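Local coordinates for glutathione S-transferase family protein (Populus trichocarpa, PDB 5F06) that probably catalyses the conjugation of glutathione to electrophilic substrates, as a Phi-class glutathione transferase active in detoxification, at residues Q117-P122 / T173-K178. Sequence-based numbering, arbitrary orientation. Where two conformers were deposited one is given.
Sequences QFMVAP and TYYLMK
M119 reaches segment 173-178 through its terminal methyl: CE lies 3.8 Å from the backbone O of Y175, 4.4 Å from Y175 CB and 4.3 Å from K178 CB. These three approaches place the methyl beside the Y175 carbonyl, facing the bases of the Y175 and K178 side chains. The nearest CA pair, M119 and Y175, is 8.4 Å apart, and the M119 side chain carries its methyl about halfway across the gap. Its torsions explain the reach: CG stands anti to the carbonyl carbon (chi1 -56°), the chain bends at chi2, and an extended chi3 of -171° carries CE forward. This conformer is one of two deposited, and M119 also touches a crystal neighbour, so its position should be read with caution. The carbonyl that CE approaches is already engaged, accepting the amide of K178 (N to Y175 O 3.0 Å); the methyl adds van der Waals contact alone. Relative to the Y175 ring, CE sits obliquely, while K178 CD meets the ring at its edge, in plane. Both polar ends are held outside the two segments: Y175 OH bonds to M9 O, and K178 NZ to N212 OD1. The buried area is 118 Å² in all, a small contact that is partly buried. It joins the C-terminal part of helix 90-120 to the region where helix 170-176 gives way to loop, within the all-helical C-terminal domain of the glutathione transferase fold, where the Y175 side chain comes within about 3 Å of that of T11, a glutathione-binding residue of the N-terminal thioredoxin-like domain.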
ATOM      1  N   GLN A 117       4.163 -19.786  -1.545  1.00 12.06           N
ATOM      2  CA  GLN A 117       4.694 -21.092  -1.176  1.00 12.01           C
ATOM      3  C   GLN A 117       3.936 -22.231  -1.865  1.00 14.34           C
ATOM      4  O   GLN A 117       4.546 -23.184  -2.358  1.00 15.30           O
ATOM      5  CB  GLN A 117       4.655 -21.266   0.346  1.00 11.82           C
ATOM      6  CG  GLN A 117       5.716 -20.455   1.089  1.00 13.23           C
ATOM      7  CD  GLN A 117       7.128 -20.775   0.633  1.00 15.32           C
ATOM      8  OE1 GLN A 117       7.454 -21.927   0.347  1.00 16.38           O
ATOM      9  NE2 GLN A 117       7.973 -19.749   0.554  1.00 16.47           N
ATOM     10  N   PHE A 118       2.613 -22.129  -1.917  1.00 14.88           N
ATOM     11  CA  PHE A 118       1.801 -23.158  -2.550  1.00 17.16           C
ATOM     12  C   PHE A 118       1.888 -23.164  -4.082  1.00 17.94           C
ATOM     13  O   PHE A 118       1.964 -24.228  -4.694  1.00 18.41           O
ATOM     14  CB  PHE A 118       0.330 -23.001  -2.139  1.00 17.06           C
ATOM     15  CG  PHE A 118       0.010 -23.552  -0.774  1.00 17.06           C
ATOM     16  CD1 PHE A 118       0.106 -24.909  -0.517  1.00 18.72           C
ATOM     17  CD2 PHE A 118      -0.414 -22.713   0.244  1.00 16.08           C
ATOM     18  CE1 PHE A 118      -0.199 -25.418   0.737  1.00 17.89           C
ATOM     19  CE2 PHE A 118      -0.718 -23.214   1.496  1.00 16.93           C
ATOM     20  CZ  PHE A 118      -0.616 -24.568   1.741  1.00 16.90           C
ATOM     21  N   MET A 119       1.879 -21.977  -4.683  0.65 18.05           N
ATOM     22  CA  MET A 119       1.693 -21.844  -6.127  0.65 19.02           C
ATOM     23  C   MET A 119       2.972 -21.498  -6.889  0.65 18.77           C
ATOM     24  O   MET A 119       3.159 -21.942  -8.020  0.65 19.58           O
ATOM     25  CB  MET A 119       0.636 -20.773  -6.419  0.65 19.35           C
ATOM     26  CG  MET A 119      -0.708 -21.018  -5.745  0.65 19.81           C
ATOM     27  SD  MET A 119      -1.407 -22.631  -6.150  0.65 24.03           S
ATOM     28  CE  MET A 119      -3.043 -22.475  -5.435  0.65 32.20           C
ATOM     29  N   VAL A 120       3.844 -20.698  -6.280  1.00 18.35           N
ATOM     30  CA  VAL A 120       5.028 -20.193  -6.977  1.00 18.61           C
ATOM     31  C   VAL A 120       6.293 -20.996  -6.660  1.00 15.89           C
ATOM     32  O   VAL A 120       7.095 -21.256  -7.555  1.00 17.70           O
ATOM     33  CB  VAL A 120       5.289 -18.709  -6.640  1.00 20.30           C
ATOM     34  CG1 VAL A 120       6.419 -18.160  -7.505  1.00 22.65           C
ATOM     35  CG2 VAL A 120       4.030 -17.885  -6.858  1.00 19.61           C
ATOM     36  N   ALA A 121       6.475 -21.389  -5.403  1.00 13.43           N
ATOM     37  CA  ALA A 121       7.701 -22.077  -4.997  1.00 13.99           C
ATOM     38  C   ALA A 121       7.956 -23.345  -5.825  1.00 14.91           C
ATOM     39  O   ALA A 121       9.092 -23.590  -6.239  1.00 15.60           O
ATOM     40  CB  ALA A 121       7.660 -22.409  -3.506  1.00 15.31           C
ATOM     41  N   PRO A 122       6.907 -24.148  -6.076  1.00 17.19           N
ATOM     42  CA  PRO A 122       7.087 -25.311  -6.954  1.00 20.00           C
ATOM     43  C   PRO A 122       7.579 -24.929  -8.353  1.00 20.56           C
ATOM     44  O   PRO A 122       8.352 -25.679  -8.948  1.00 21.32           O
ATOM     45  CB  PRO A 122       5.685 -25.925  -7.016  1.00 20.62           C
ATOM     46  CG  PRO A 122       5.026 -25.484  -5.768  1.00 19.16           C
ATOM     47  CD  PRO A 122       5.548 -24.108  -5.505  1.00 17.39           C
ATOM     48  N   THR A 173      -6.987 -14.199  -2.391  1.00 11.99           N
ATOM     49  CA  THR A 173      -7.911 -14.989  -1.602  1.00 12.23           C
ATOM     50  C   THR A 173      -8.452 -16.124  -2.465  1.00 12.56           C
ATOM     51  O   THR A 173      -8.615 -17.244  -1.985  1.00 13.14           O
ATOM     52  CB  THR A 173      -9.055 -14.137  -1.039  1.00 11.15           C
ATOM     53  OG1 THR A 173      -8.509 -13.012  -0.339  1.00 10.86           O
ATOM     54  CG2 THR A 173      -9.908 -14.952  -0.073  1.00 12.24           C
ATOM     55  N   TYR A 174      -8.694 -15.850  -3.744  1.00 12.00           N
ATOM     56  CA  TYR A 174      -9.210 -16.877  -4.643  1.00 12.73           C
ATOM     57  C   TYR A 174      -8.280 -18.087  -4.657  1.00 12.72           C
ATOM     58  O   TYR A 174      -8.731 -19.236  -4.612  1.00 12.80           O
ATOM     59  CB  TYR A 174      -9.388 -16.334  -6.065  1.00 14.01           C
ATOM     60  CG  TYR A 174     -10.023 -17.344  -6.990  1.00 16.33           C
ATOM     61  CD1 TYR A 174     -11.354 -17.708  -6.829  1.00 16.70           C
ATOM     62  CD2 TYR A 174      -9.296 -17.949  -8.003  1.00 15.90           C
ATOM     63  CE1 TYR A 174     -11.943 -18.633  -7.653  1.00 17.48           C
ATOM     64  CE2 TYR A 174      -9.883 -18.882  -8.837  1.00 17.27           C
ATOM     65  CZ  TYR A 174     -11.206 -19.218  -8.657  1.00 17.33           C
ATOM     66  OH  TYR A 174     -11.804 -20.146  -9.477  1.00 17.68           O
ATOM     67  N   TYR A 175      -6.978 -17.831  -4.697  1.00 12.16           N
ATOM     68  CA  TYR A 175      -6.009 -18.917  -4.718  1.00 11.53           C
ATOM     69  C   TYR A 175      -5.842 -19.555  -3.340  1.00 12.15           C
ATOM     70  O   TYR A 175      -5.650 -20.769  -3.240  1.00 12.36           O
ATOM     71  CB  TYR A 175      -4.664 -18.417  -5.239  1.00 12.88           C
ATOM     72  CG  TYR A 175      -4.561 -18.348  -6.754  1.00 15.08           C
ATOM     73  CD1 TYR A 175      -5.256 -19.241  -7.567  1.00 17.85           C
ATOM     74  CD2 TYR A 175      -3.756 -17.404  -7.371  1.00 15.96           C
ATOM     75  CE1 TYR A 175      -5.159 -19.185  -8.943  1.00 18.84           C
ATOM     76  CE2 TYR A 175      -3.653 -17.343  -8.754  1.00 16.89           C
ATOM     77  CZ  TYR A 175      -4.356 -18.239  -9.530  1.00 17.06           C
ATOM     78  OH  TYR A 175      -4.262 -18.197 -10.902  1.00 16.73           O
ATOM     79  N   LEU A 176      -5.920 -18.750  -2.282  1.00 13.50           N
ATOM     80  CA  LEU A 176      -5.868 -19.278  -0.921  1.00 14.24           C
ATOM     81  C   LEU A 176      -6.959 -20.328  -0.718  1.00 14.84           C
ATOM     82  O   LEU A 176      -6.732 -21.369  -0.098  1.00 14.65           O
ATOM     83  CB  LEU A 176      -6.023 -18.153   0.105  1.00 12.86           C
ATOM     84  CG  LEU A 176      -6.032 -18.559   1.584  1.00 16.29           C
ATOM     85  CD1 LEU A 176      -4.653 -18.422   2.196  1.00 18.42           C
ATOM     86  CD2 LEU A 176      -7.048 -17.743   2.366  1.00 17.90           C
ATOM     87  N   MET A 177      -8.141 -20.063  -1.262  1.00 13.74           N
ATOM     88  CA  MET A 177      -9.285 -20.940  -1.038  1.00 13.53           C
ATOM     89  C   MET A 177      -9.129 -22.282  -1.751  1.00 15.01           C
ATOM     90  O   MET A 177      -9.910 -23.204  -1.519  1.00 14.99           O
ATOM     91  CB  MET A 177     -10.576 -20.252  -1.482  1.00 12.39           C
ATOM     92  CG  MET A 177     -10.935 -19.031  -0.636  1.00 11.57           C
ATOM     93  SD  MET A 177     -11.021 -19.367   1.134  1.00 15.52           S
ATOM     94  CE  MET A 177     -12.528 -20.327   1.209  1.00 15.06           C
ATOM     95  N   LYS A 178      -8.118 -22.390  -2.607  1.00 16.81           N
ATOM     96  CA  LYS A 178      -7.807 -23.652  -3.271  1.00 18.42           C
ATOM     97  C   LYS A 178      -6.885 -24.523  -2.418  1.00 18.60           C
ATOM     98  O   LYS A 178      -6.678 -25.697  -2.723  1.00 20.94           O
ATOM     99  CB  LYS A 178      -7.149 -23.397  -4.631  1.00 18.23           C
ATOM    100  CG  LYS A 178      -8.006 -22.617  -5.611  1.00 19.92           C
ATOM    101  CD  LYS A 178      -7.282 -22.448  -6.935  1.00 21.70           C
ATOM    102  CE  LYS A 178      -8.165 -21.789  -7.979  1.00 21.51           C
ATOM    103  NZ  LYS A 178      -9.292 -22.671  -8.401  1.00 23.20           N
TER